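Local coordinates for protein A putative transcriptional regulator (Rhodococcus sp., PDB 2HKU) that probably binds DNA at regulatory sequences as a TetR-family transcriptional regulator, at residues D23-A28 with Q44-A49; H36-P41 with G61-L66; K80-D85 with E97-S102; E90-Y95 with E205-T210. One frame throughout, in Å; residues are numbered along the deposited sequence.

Interaction 1 of 4, residues D23-A28 with Q44-A49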
loop_
_atom_site.group_PDB
_atom_site.type_symbol
_atom_site.label_atom_id
_atom_site.label_comp_id
_atom_site.label_asym_id
_atom_site.label_seq_id
_atom_site.Cartn_x
_atom_site.Cartn_y
_atom_site.Cartn_z
ATOM N N ASP A 23 -7.389 -21.811 -19.238
ATOM C CA ASP A 23 -6.610 -22.182 -18.048
ATOM C C ASP A 23 -5.081 -22.170 -18.261
ATOM O O ASP A 23 -4.311 -21.754 -17.353
ATOM C CB ASP A 23 -7.030 -23.541 -17.450
ATOM C CG ASP A 23 -8.481 -23.580 -17.005
ATOM O OD1 ASP A 23 -9.052 -22.535 -16.594
ATOM O OD2 ASP A 23 -9.060 -24.698 -17.046
ATOM N N ALA A 24 -4.650 -22.606 -19.452
ATOM C CA ALA A 24 -3.222 -22.609 -19.782
ATOM C C ALA A 24 -2.659 -21.170 -19.729
ATOM O O ALA A 24 -1.601 -20.924 -19.177
ATOM C CB ALA A 24 -2.946 -23.274 -21.178
ATOM N N LEU A 25 -3.392 -20.252 -20.321
ATOM C CA LEU A 25 -3.042 -18.811 -20.327
ATOM C C LEU A 25 -2.961 -18.220 -18.905
ATOM O O LEU A 25 -1.955 -17.578 -18.492
ATOM C CB LEU A 25 -4.057 -18.056 -21.190
ATOM C CG LEU A 25 -3.754 -18.090 -22.683
ATOM C CD1 LEU A 25 -4.910 -17.445 -23.429
ATOM C CD2 LEU A 25 -2.458 -17.323 -22.998
ATOM N N PHE A 26 -3.989 -18.558 -18.133
ATOM C CA PHE A 26 -4.115 -18.061 -16.786
ATOM C C PHE A 26 -2.958 -18.475 -15.936
ATOM O O PHE A 26 -2.354 -17.653 -15.254
ATOM C CB PHE A 26 -5.467 -18.417 -16.179
ATOM C CG PHE A 26 -5.899 -17.444 -15.073
ATOM C CD1 PHE A 26 -6.564 -16.267 -15.393
ATOM C CD2 PHE A 26 -5.636 -17.710 -13.726
ATOM C CE1 PHE A 26 -6.966 -15.389 -14.397
ATOM C CE2 PHE A 26 -6.054 -16.814 -12.729
ATOM C CZ PHE A 26 -6.714 -15.697 -13.062
ATOM N N THR A 27 -2.601 -19.763 -15.993
ATOM C CA THR A 27 -1.457 -20.283 -15.258
ATOM C C THR A 27 -0.130 -19.659 -15.684
ATOM O O THR A 27 0.658 -19.329 -14.847
ATOM C CB THR A 27 -1.407 -21.867 -15.387
ATOM O OG1 THR A 27 -2.593 -22.383 -14.750
ATOM C CG2 THR A 27 -0.185 -22.468 -14.716
ATOM N N ALA A 28 0.129 -19.550 -16.990
ATOM C CA ALA A 28 1.401 -19.065 -17.447
ATOM C C ALA A 28 1.463 -17.601 -16.995
ATOM O O ALA A 28 2.441 -17.164 -16.417
ATOM C CB ALA A 28 1.457 -19.142 -18.931
ATOM N N GLN A 44 5.412 -14.154 -24.612
ATOM C CA GLN A 44 6.081 -15.021 -23.676
ATOM C C GLN A 44 5.097 -15.814 -22.853
ATOM O O GLN A 44 5.391 -16.931 -22.483
ATOM C CB GLN A 44 6.810 -14.142 -22.725
ATOM C CG GLN A 44 8.101 -14.650 -22.295
ATOM C CD GLN A 44 8.790 -13.639 -21.438
ATOM O OE1 GLN A 44 8.704 -13.691 -20.226
ATOM N NE2 GLN A 44 9.471 -12.700 -22.064
ATOM N N ILE A 45 3.954 -15.191 -22.494
ATOM C CA ILE A 45 2.838 -15.887 -21.842
ATOM C C ILE A 45 2.248 -16.931 -22.799
ATOM O O ILE A 45 1.995 -18.045 -22.402
ATOM C CB ILE A 45 1.739 -14.896 -21.276
ATOM C CG1 ILE A 45 2.273 -14.190 -20.012
ATOM C CG2 ILE A 45 0.443 -15.607 -20.979
ATOM C CD1 ILE A 45 1.554 -12.828 -19.654
ATOM N N CYS A 46 2.034 -16.531 -24.044
ATOM C CA CYS A 46 1.502 -17.397 -25.082
ATOM C C CYS A 46 2.464 -18.545 -25.386
ATOM O O CYS A 46 2.018 -19.695 -25.547
ATOM C CB CYS A 46 1.204 -16.596 -26.341
ATOM S SG CYS A 46 -0.201 -15.490 -26.143
ATOM N N ALA A 47 3.767 -18.241 -25.473
ATOM C CA ALA A 47 4.809 -19.291 -25.680
ATOM C C ALA A 47 4.766 -20.293 -24.508
ATOM O O ALA A 47 4.675 -21.516 -24.734
ATOM C CB ALA A 47 6.237 -18.677 -25.879
ATOM N N ALA A 48 4.743 -19.766 -23.272
ATOM C CA ALA A 48 4.571 -20.547 -22.072
ATOM C C ALA A 48 3.290 -21.380 -22.096
ATOM O O ALA A 48 3.288 -22.535 -21.655
ATOM C CB ALA A 48 4.612 -19.669 -20.836
ATOM N N ALA A 49 2.198 -20.830 -22.601
ATOM C CA ALA A 49 0.954 -21.555 -22.534
ATOM C C ALA A 49 0.687 -22.529 -23.711
ATOM O O ALA A 49 -0.346 -23.210 -23.715
ATOM C CB ALA A 49 -0.210 -20.558 -22.378
#

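Interaction 2 of 4, residues H36-P41 with G61-L66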
loop_
_atom_site.group_PDB
_atom_site.type_symbol
_atom_site.label_atom_id
_atom_site.label_comp_id
_atom_site.label_asym_id
_atom_site.label_seq_id
_atom_site.Cartn_x
_atom_site.Cartn_y
_atom_site.Cartn_z
ATOM N N HIS A 36 7.742 -11.272 -12.556
ATOM C CA HIS A 36 8.357 -10.108 -13.278
ATOM C C HIS A 36 7.487 -8.894 -13.488
ATOM O O HIS A 36 7.975 -7.858 -13.965
ATOM C CB HIS A 36 8.976 -10.545 -14.622
ATOM C CG HIS A 36 10.054 -11.569 -14.446
ATOM N ND1 HIS A 36 11.265 -11.278 -13.838
ATOM C CD2 HIS A 36 10.085 -12.885 -14.749
ATOM C CE1 HIS A 36 11.990 -12.381 -13.784
ATOM N NE2 HIS A 36 11.294 -13.370 -14.320
ATOM N N GLY A 37 6.196 -9.026 -13.167
ATOM C CA GLY A 37 5.272 -7.905 -13.179
ATOM C C GLY A 37 4.633 -7.761 -14.519
ATOM O O GLY A 37 4.834 -8.542 -15.421
ATOM N N GLU A 38 3.880 -6.691 -14.634
ATOM C CA GLU A 38 3.047 -6.433 -15.749
ATOM C C GLU A 38 3.748 -6.272 -17.114
ATOM O O GLU A 38 3.131 -6.542 -18.150
ATOM C CB GLU A 38 2.228 -5.188 -15.459
ATOM C CG GLU A 38 0.974 -5.269 -16.297
ATOM C CD GLU A 38 0.624 -3.999 -16.936
ATOM O OE1 GLU A 38 0.478 -3.004 -16.158
ATOM O OE2 GLU A 38 0.485 -4.043 -18.199
ATOM N N GLY A 39 5.045 -5.877 -17.110
ATOM C CA GLY A 39 5.812 -5.765 -18.352
ATOM C C GLY A 39 6.175 -7.019 -19.168
ATOM O O GLY A 39 6.620 -6.902 -20.337
ATOM N N VAL A 40 6.023 -8.212 -18.590
ATOM C CA VAL A 40 6.121 -9.493 -19.347
ATOM C C VAL A 40 5.373 -9.420 -20.659
ATOM O O VAL A 40 4.143 -9.158 -20.642
ATOM C CB VAL A 40 5.458 -10.640 -18.560
ATOM C CG1 VAL A 40 5.373 -12.013 -19.423
ATOM C CG2 VAL A 40 6.214 -10.898 -17.316
ATOM N N PRO A 41 6.073 -9.601 -21.821
ATOM C CA PRO A 41 5.257 -9.566 -23.026
ATOM C C PRO A 41 4.204 -10.664 -23.122
ATOM O O PRO A 41 4.421 -11.791 -22.738
ATOM C CB PRO A 41 6.276 -9.685 -24.181
ATOM C CG PRO A 41 7.610 -9.335 -23.619
ATOM C CD PRO A 41 7.520 -9.760 -22.125
ATOM N N GLY A 61 -9.841 -10.147 -23.914
ATOM C CA GLY A 61 -10.125 -8.831 -24.476
ATOM C C GLY A 61 -8.909 -7.938 -24.527
ATOM O O GLY A 61 -8.908 -6.979 -25.287
ATOM N N SER A 62 -7.867 -8.237 -23.732
ATOM C CA SER A 62 -6.689 -7.393 -23.653
ATOM C C SER A 62 -5.700 -7.929 -22.612
ATOM O O SER A 62 -6.093 -8.673 -21.689
ATOM C CB SER A 62 -7.066 -5.939 -23.295
ATOM O OG SER A 62 -7.357 -5.800 -21.905
ATOM N N LYS A 63 -4.442 -7.496 -22.745
ATOM C CA LYS A 63 -3.405 -7.843 -21.788
ATOM C C LYS A 63 -3.768 -7.328 -20.371
ATOM O O LYS A 63 -3.542 -8.022 -19.400
ATOM C CB LYS A 63 -2.049 -7.280 -22.236
ATOM C CG LYS A 63 -0.870 -7.949 -21.577
ATOM C CD LYS A 63 0.401 -7.196 -21.897
ATOM C CE LYS A 63 1.470 -7.441 -20.814
ATOM N NZ LYS A 63 2.789 -6.831 -21.170
ATOM N N GLU A 64 -4.285 -6.093 -20.299
ATOM C CA GLU A 64 -4.538 -5.389 -19.038
ATOM C C GLU A 64 -5.600 -6.159 -18.273
ATOM O O GLU A 64 -5.518 -6.362 -17.073
ATOM C CB GLU A 64 -5.032 -3.942 -19.337
ATOM C CG GLU A 64 -3.929 -3.016 -19.865
ATOM C CD GLU A 64 -3.445 -3.361 -21.307
ATOM O OE1 GLU A 64 -4.311 -3.560 -22.187
ATOM O OE2 GLU A 64 -2.206 -3.452 -21.564
ATOM N N ARG A 65 -6.588 -6.647 -19.012
ATOM C CA ARG A 65 -7.589 -7.420 -18.393
ATOM C C ARG A 65 -7.097 -8.801 -17.889
ATOM O O ARG A 65 -7.452 -9.199 -16.783
ATOM C CB ARG A 65 -8.760 -7.640 -19.316
ATOM C CG ARG A 65 -9.763 -8.544 -18.656
ATOM C CD ARG A 65 -11.089 -8.352 -19.362
ATOM N NE ARG A 65 -12.095 -7.695 -18.532
ATOM C CZ ARG A 65 -12.925 -8.337 -17.712
ATOM N NH1 ARG A 65 -13.817 -7.646 -17.022
ATOM N NH2 ARG A 65 -12.864 -9.665 -17.589
ATOM N N LEU A 66 -6.317 -9.516 -18.692
ATOM C CA LEU A 66 -5.570 -10.695 -18.133
ATOM C C LEU A 66 -4.776 -10.375 -16.834
ATOM O O LEU A 66 -4.903 -11.097 -15.869
ATOM C CB LEU A 66 -4.659 -11.359 -19.167
ATOM C CG LEU A 66 -3.855 -12.653 -18.819
ATOM C CD1 LEU A 66 -4.689 -13.778 -18.294
ATOM C CD2 LEU A 66 -3.058 -13.107 -20.020
#

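Interaction 3 of 4, residues K80-D85 with E97-S102. With EDO (1,2-ethanediol), chain D.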
loop_
_atom_site.group_PDB
_atom_site.type_symbol
_atom_site.label_atom_id
_atom_site.label_comp_id
_atom_site.label_asym_id
_atom_site.label_seq_id
_atom_site.Cartn_x
_atom_site.Cartn_y
_atom_site.Cartn_z
ATOM N N LYS A 80 -7.025 -16.746 1.061
ATOM C CA LYS A 80 -7.598 -18.043 1.520
ATOM C C LYS A 80 -6.522 -18.991 2.088
ATOM O O LYS A 80 -6.744 -19.647 3.101
ATOM C CB LYS A 80 -8.370 -18.731 0.381
ATOM C CG LYS A 80 -9.166 -19.949 0.888
ATOM C CD LYS A 80 -9.557 -20.820 -0.287
ATOM C CE LYS A 80 -10.628 -21.878 0.162
ATOM N NZ LYS A 80 -9.920 -23.015 0.883
ATOM N N ARG A 81 -5.367 -19.049 1.426
ATOM C CA ARG A 81 -4.226 -19.838 1.919
ATOM C C ARG A 81 -3.794 -19.430 3.306
ATOM O O ARG A 81 -3.591 -20.309 4.188
ATOM C CB ARG A 81 -3.086 -19.830 0.899
ATOM C CG ARG A 81 -1.725 -20.346 1.381
ATOM C CD ARG A 81 -1.765 -21.878 1.719
ATOM N NE ARG A 81 -2.505 -22.636 0.726
ATOM C CZ ARG A 81 -3.171 -23.782 0.961
ATOM N NH1 ARG A 81 -3.235 -24.311 2.185
ATOM N NH2 ARG A 81 -3.811 -24.373 -0.042
ATOM N N ALA A 82 -3.749 -18.109 3.584
ATOM C CA ALA A 82 -3.431 -17.608 4.885
ATOM C C ALA A 82 -4.459 -18.042 5.923
ATOM O O ALA A 82 -4.080 -18.489 7.009
ATOM C CB ALA A 82 -3.289 -15.985 4.900
ATOM N N GLU A 83 -5.748 -17.862 5.621
ATOM C CA GLU A 83 -6.828 -18.242 6.507
ATOM C C GLU A 83 -6.802 -19.808 6.735
ATOM O O GLU A 83 -7.053 -20.303 7.846
ATOM C CB GLU A 83 -8.164 -17.817 5.890
ATOM C CG GLU A 83 -8.209 -16.290 5.847
ATOM C CD GLU A 83 -9.472 -15.699 5.210
ATOM O OE1 GLU A 83 -10.210 -16.432 4.498
ATOM O OE2 GLU A 83 -9.690 -14.494 5.468
ATOM N N ASP A 84 -6.403 -20.517 5.705
ATOM C CA ASP A 84 -6.457 -21.960 5.738
ATOM C C ASP A 84 -5.369 -22.440 6.647
ATOM O O ASP A 84 -5.658 -23.219 7.555
ATOM C CB ASP A 84 -6.329 -22.511 4.338
ATOM C CG ASP A 84 -7.649 -22.658 3.668
ATOM O OD1 ASP A 84 -8.686 -22.573 4.367
ATOM O OD2 ASP A 84 -7.656 -22.917 2.454
ATOM N N ASP A 85 -4.162 -21.895 6.445
ATOM C CA ASP A 85 -2.954 -22.228 7.219
ATOM C C ASP A 85 -3.116 -21.774 8.636
ATOM O O ASP A 85 -2.629 -22.457 9.547
ATOM C CB ASP A 85 -1.577 -21.760 6.576
ATOM C CG ASP A 85 -1.212 -22.513 5.260
ATOM O OD1 ASP A 85 -2.079 -23.248 4.719
ATOM O OD2 ASP A 85 -0.063 -22.346 4.694
ATOM N N GLU A 97 -0.397 -15.377 13.939
ATOM C CA GLU A 97 1.001 -15.398 13.440
ATOM C C GLU A 97 1.087 -16.093 12.112
ATOM O O GLU A 97 1.816 -15.744 11.158
ATOM C CB GLU A 97 1.944 -16.152 14.457
ATOM C CG GLU A 97 2.539 -15.334 15.581
ATOM C CD GLU A 97 3.029 -16.185 16.808
ATOM O OE1 GLU A 97 3.865 -17.091 16.577
ATOM O OE2 GLU A 97 2.574 -15.947 17.981
ATOM N N LYS A 98 0.338 -17.171 12.056
ATOM C CA LYS A 98 0.243 -17.958 10.880
ATOM C C LYS A 98 -0.480 -17.126 9.764
ATOM O O LYS A 98 -0.073 -17.110 8.658
ATOM C CB LYS A 98 -0.572 -19.207 11.233
ATOM C CG LYS A 98 0.287 -20.465 11.606
ATOM C CD LYS A 98 -0.631 -21.484 12.430
ATOM C CE LYS A 98 0.266 -22.588 13.103
ATOM N NZ LYS A 98 1.088 -23.175 12.071
ATOM N N LEU A 99 -1.579 -16.507 10.086
ATOM C CA LEU A 99 -2.318 -15.797 9.041
ATOM C C LEU A 99 -1.423 -14.651 8.499
ATOM O O LEU A 99 -1.140 -14.612 7.347
ATOM C CB LEU A 99 -3.653 -15.358 9.569
ATOM C CG LEU A 99 -4.741 -14.966 8.531
ATOM C CD1 LEU A 99 -6.106 -14.989 9.229
ATOM C CD2 LEU A 99 -4.463 -13.563 7.999
ATOM N N VAL A 100 -0.883 -13.830 9.384
ATOM C CA VAL A 100 -0.033 -12.643 9.008
ATOM C C VAL A 100 1.248 -13.056 8.387
ATOM O O VAL A 100 1.643 -12.597 7.313
ATOM C CB VAL A 100 0.172 -11.746 10.280
ATOM C CG1 VAL A 100 1.055 -10.570 9.995
ATOM C CG2 VAL A 100 -1.149 -11.295 10.775
ATOM N N GLY A 101 1.926 -14.032 9.013
ATOM C CA GLY A 101 3.101 -14.616 8.373
ATOM C C GLY A 101 2.904 -15.142 6.991
ATOM O O GLY A 101 3.817 -15.061 6.180
ATOM N N SER A 102 1.736 -15.710 6.683
ATOM C CA SER A 102 1.466 -16.177 5.291
ATOM C C SER A 102 1.344 -15.033 4.283
ATOM O O SER A 102 1.979 -15.020 3.204
ATOM C CB SER A 102 0.123 -16.967 5.222
ATOM O OG SER A 102 0.014 -17.628 3.961
HETATM C C1 EDO D . -8.073 -12.074 7.436
HETATM O O1 EDO D . -8.908 -13.254 7.628
HETATM C C2 EDO D . -7.649 -12.207 5.993
HETATM O O2 EDO D . -8.812 -11.769 5.243
HETATM O O HOH W 1 1.145 -19.935 3.942
#

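Interaction 4 of 4, residues E90-Y95 with E205-T210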
loop_
_atom_site.group_PDB
_atom_site.type_symbol
_atom_site.label_atom_id
_atom_site.label_comp_id
_atom_site.label_asym_id
_atom_site.label_seq_id
_atom_site.Cartn_x
_atom_site.Cartn_y
_atom_site.Cartn_z
ATOM N N GLU A 90 -5.290 -23.750 16.717
ATOM C CA GLU A 90 -4.904 -23.273 18.040
ATOM C C GLU A 90 -3.389 -23.286 18.212
ATOM O O GLU A 90 -2.727 -24.273 17.891
ATOM C CB GLU A 90 -5.563 -24.122 19.128
ATOM C CG GLU A 90 -7.079 -24.008 19.171
ATOM C CD GLU A 90 -7.563 -23.093 20.279
ATOM O OE1 GLU A 90 -8.602 -22.426 20.089
ATOM O OE2 GLU A 90 -6.904 -23.040 21.339
ATOM N N THR A 91 -2.846 -22.185 18.719
ATOM C CA THR A 91 -3.623 -21.248 19.521
ATOM C C THR A 91 -4.017 -20.020 18.707
ATOM O O THR A 91 -3.645 -19.890 17.541
ATOM C CB THR A 91 -2.846 -20.795 20.771
ATOM O OG1 THR A 91 -2.253 -19.513 20.531
ATOM C CG2 THR A 91 -1.755 -21.798 21.112
ATOM N N VAL A 92 -4.774 -19.121 19.330
ATOM C CA VAL A 92 -5.157 -17.878 18.694
ATOM C C VAL A 92 -3.962 -16.939 18.325
ATOM O O VAL A 92 -3.876 -16.423 17.162
ATOM C CB VAL A 92 -6.223 -17.153 19.504
ATOM C CG1 VAL A 92 -6.284 -15.682 19.148
ATOM C CG2 VAL A 92 -7.553 -17.755 19.201
ATOM N N GLY A 93 -3.037 -16.746 19.269
ATOM C CA GLY A 93 -1.842 -15.961 19.013
ATOM C C GLY A 93 -1.207 -16.581 17.813
ATOM O O GLY A 93 -0.702 -15.904 16.928
ATOM N N ASP A 94 -1.290 -17.898 17.751
ATOM C CA ASP A 94 -0.642 -18.664 16.708
ATOM C C ASP A 94 -1.407 -18.656 15.362
ATOM O O ASP A 94 -0.837 -18.889 14.305
ATOM C CB ASP A 94 -0.624 -20.080 17.167
ATOM C CG ASP A 94 0.646 -20.743 16.872
ATOM O OD1 ASP A 94 0.850 -20.974 15.670
ATOM O OD2 ASP A 94 1.433 -21.026 17.844
ATOM N N TYR A 95 -2.709 -18.487 15.453
ATOM C CA TYR A 95 -3.572 -18.382 14.278
ATOM C C TYR A 95 -3.219 -17.071 13.566
ATOM O O TYR A 95 -3.001 -17.071 12.359
ATOM C CB TYR A 95 -4.998 -18.351 14.771
ATOM C CG TYR A 95 -6.076 -18.017 13.776
ATOM C CD1 TYR A 95 -6.875 -19.021 13.215
ATOM C CD2 TYR A 95 -6.350 -16.681 13.448
ATOM C CE1 TYR A 95 -7.874 -18.710 12.332
ATOM C CE2 TYR A 95 -7.322 -16.357 12.563
ATOM C CZ TYR A 95 -8.106 -17.352 12.011
ATOM O OH TYR A 95 -9.112 -16.998 11.143
ATOM N N GLU A 205 -2.817 -11.036 26.119
ATOM C CA GLU A 205 -2.070 -12.285 26.219
ATOM C C GLU A 205 -2.995 -13.507 26.441
ATOM O O GLU A 205 -2.730 -14.579 25.915
ATOM C CB GLU A 205 -0.973 -12.207 27.295
ATOM C CG GLU A 205 0.184 -13.122 26.999
ATOM C CD GLU A 205 1.169 -13.269 28.166
ATOM O OE1 GLU A 205 1.307 -12.295 28.961
ATOM O OE2 GLU A 205 1.794 -14.376 28.289
ATOM N N THR A 206 -4.071 -13.308 27.185
ATOM C CA THR A 206 -5.010 -14.388 27.584
ATOM C C THR A 206 -5.807 -14.925 26.366
ATOM O O THR A 206 -5.849 -16.164 26.097
ATOM C CB THR A 206 -5.904 -13.960 28.793
ATOM O OG1 THR A 206 -6.592 -12.729 28.521
ATOM C CG2 THR A 206 -5.029 -13.757 30.073
ATOM N N VAL A 207 -6.348 -13.967 25.595
ATOM C CA VAL A 207 -6.842 -14.216 24.218
ATOM C C VAL A 207 -5.828 -14.929 23.329
ATOM O O VAL A 207 -6.179 -15.901 22.702
ATOM C CB VAL A 207 -7.306 -12.921 23.563
ATOM C CG1 VAL A 207 -7.949 -13.213 22.171
ATOM C CG2 VAL A 207 -8.251 -12.157 24.499
ATOM N N ARG A 208 -4.557 -14.495 23.308
ATOM C CA ARG A 208 -3.546 -15.125 22.444
ATOM C C ARG A 208 -3.289 -16.560 22.801
ATOM O O ARG A 208 -2.880 -17.366 21.962
ATOM C CB ARG A 208 -2.206 -14.363 22.436
ATOM C CG ARG A 208 -2.267 -12.908 21.963
ATOM C CD ARG A 208 -0.882 -12.363 21.471
ATOM N NE ARG A 208 0.163 -12.327 22.512
ATOM C CZ ARG A 208 0.335 -11.361 23.424
ATOM N NH1 ARG A 208 -0.444 -10.281 23.476
ATOM N NH2 ARG A 208 1.322 -11.477 24.301
ATOM N N ASN A 209 -3.442 -16.878 24.077
ATOM C CA ASN A 209 -3.101 -18.241 24.580
ATOM C C ASN A 209 -4.214 -19.258 24.414
ATOM O O ASN A 209 -3.953 -20.468 24.391
ATOM C CB ASN A 209 -2.695 -18.191 26.055
ATOM C CG ASN A 209 -1.465 -17.372 26.267
ATOM O OD1 ASN A 209 -0.491 -17.506 25.508
ATOM N ND2 ASN A 209 -1.499 -16.488 27.281
ATOM N N THR A 210 -5.442 -18.780 24.327
ATOM C CA THR A 210 -6.555 -19.635 23.874
ATOM C C THR A 210 -6.311 -20.528 22.620
ATOM O O THR A 210 -5.920 -20.095 21.502
ATOM C CB THR A 210 -7.781 -18.808 23.748
ATOM O OG1 THR A 210 -7.757 -17.843 24.816
ATOM C CG2 THR A 210 -9.043 -19.699 23.792
#

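Interaction 1 of 4, residues D23-A28 with Q44-A49
I45 meets the helix of D23-A28 with its CG2 branch, which lies 3.9 Å from CD2 of L25. The first torsion of I45 sets CG2 anti to the backbone N, and the two side chains cross at about a right angle, methyl against methyl. The same CG2 also nears CB of A28, while the carbonyl oxygen of I45 rests against that methyl. A beta-branched residue suits this place: its CG2 packs on helix 21-36 here while the residue as a whole also touches A29, L32 and F33 further along. C46 turns its CB away, yet SG still comes within 4.3 Å of CD2 of L25, a loose apolar contact.

A48 adds a single methyl, its CB 3.7 Å from CB of A28. At A49 the backbones come nearest: the CA atoms of A24 and A49 are 5.1 Å apart, and CB of A49 sits 3.5 Å from the carbonyl oxygen of A24. CD2 of L25 touches the same methyl at 4.0 Å. Alanine fits at A24, A28, A48 and A49 because such small methyls let the axes approach to 8.4 Å. L25 supplies the bulk that fills the buried side, where it also reaches A51, Q55 and V56.

The N-to-C directions of the two segments make 121°. The side chains meet through apolar groups, with two backbone carbonyl oxygens packed against alanine methyls by van der Waals contact. Such packing of the first helix on the second, which opens the predicted helix-turn-helix, is characteristic of the three-helix DNA-binding domain of TetR-type regulators.

Interaction 2 of 4, residues H36-P41 with G61-L66
The ammonium group of K63 meets two backbone carbonyls of the loop H36-P41. Its NZ donates to the oxygen of V40 at 2.7 Å and to the oxygen of E38 at 3.1 Å. The two bonds differ in approach: NZ lies in the carbonyl plane of E38, but stands above that of V40, 48° out of it. Lysine suits the place because its long chain spans the gap between the backbones, where the CA atoms of P41 and K63 are 8.9 Å apart. With CG anti to the backbone N (chi1 -161°) and the chain extended beyond it, the side chain crosses to the loop like a rod. An alanine here would probably leave the carbonyls of E38 and V40 without this shared donor and the turn freer to shift.

Around this grip, OE2 of E38 lies 4.3 Å from OE2 of E64, and the nearby positive charge of K63 may ease their repulsion. The loop itself folds as a type I turn from G37 to V40, which brings the two carbonyls to one donor. On the other side, OG of S62 caps helix 63-87 by accepting from N of R65 at 3.1 Å, and so helps fix the first turn from which K63 extends. The contact ties the link between the first two helices to the start of helix 63-87, within the TetR-type helix-turn-helix domain.

Interaction 3 of 4, residues K80-D85 with E97-S102
S102 holds its OG anti to the backbone N (chi1 -168°), which lays OG beside A82, while CB packs on the alanine as well, and L99 has CG likewise anti to its own N (chi1 -163°), beside the same alanine. The two segments form an antiparallel helix pair at 154°, which joins the long helix 63-87 to helix 92-104, the helix that follows it in this all-helical TetR-family chain. A82 is the close point: its CB lies 3.6 Å from CB of S102 and 3.5 Å from the carbonyl oxygen of L99. The small side chain of A82 suits an axis approach of 7.8 Å. L99 fills the buried flank, where it also meets L146 and F168. Nearer the surface, CD of K98 lies 3.6 Å from the carbonyl oxygen of D85, a van der Waals contact.

NH1 of R81 bonds OD1 of D85 in the guanidinium plane, a salt bridge one turn along the helix. OE2 of E83 accepts from both hydroxyls of an ethanediol, probably from the crystallisation liquor. A water joins the helices: it donates to OD2 of D85 at 2.8 Å and lies 2.6 Å from OG of S102.

Interaction 4 of 4, residues E90-Y95 with E205-T210
T91 and G93 share one acceptor, the carbonyl oxygen of R208. OG1 of T91 donates to it at 2.7 Å, nearly in line with the C=O bond, while N of G93 reaches it at 2.8 Å in the carbonyl plane, on a lone pair. A third hydrogen bond runs from N of V92 to the oxygen of T210, 2.6 Å long. Threonine suits T91, at the N-cap of helix 92-104, because its hydroxyl can donate to R208 O; the capping bond it accepts from N of D94 is weak and doubtful. A valine in its place would probably leave R208 O with G93 N alone of these two donors.

Packing is subordinate. CG1 of V92 meets CG1 of V207 at 4.2 Å, and CB of V92 lies 3.4 Å from the carbonyl oxygen of V207. G93 fits where a CB would come tight against R208 O. CB of R208 touches CA of G93, whereas its guanidinium turns elsewhere, with NH1 bonded to the carbonyl of I203.

The start of helix 92-104 thus donates to the carbonyls of R208 and T210, at and just beyond the end of helix 205-209, joining it to the last modelled residues.

Overall arrangement
Interactions 1 and 2 lie together in the TetR-type helix-turn-helix domain, their centres 11 Å apart and their segments alternating along the chain; they touch where I45 packs on V40 and F26 on L66. Interactions 3 and 4, 14 Å apart between centres, alternate likewise and share helix 92-104. Helix 63-87 links the two groups: its start takes part in interaction 2 and its later turns in interaction 3, with centres 28 Å apart. Interaction 4 lies farthest out, 42 Å from interactions 1 and 2 between centres. The long helix thus gives a continuous connection between the probable DNA-binding end and the C-terminal domain.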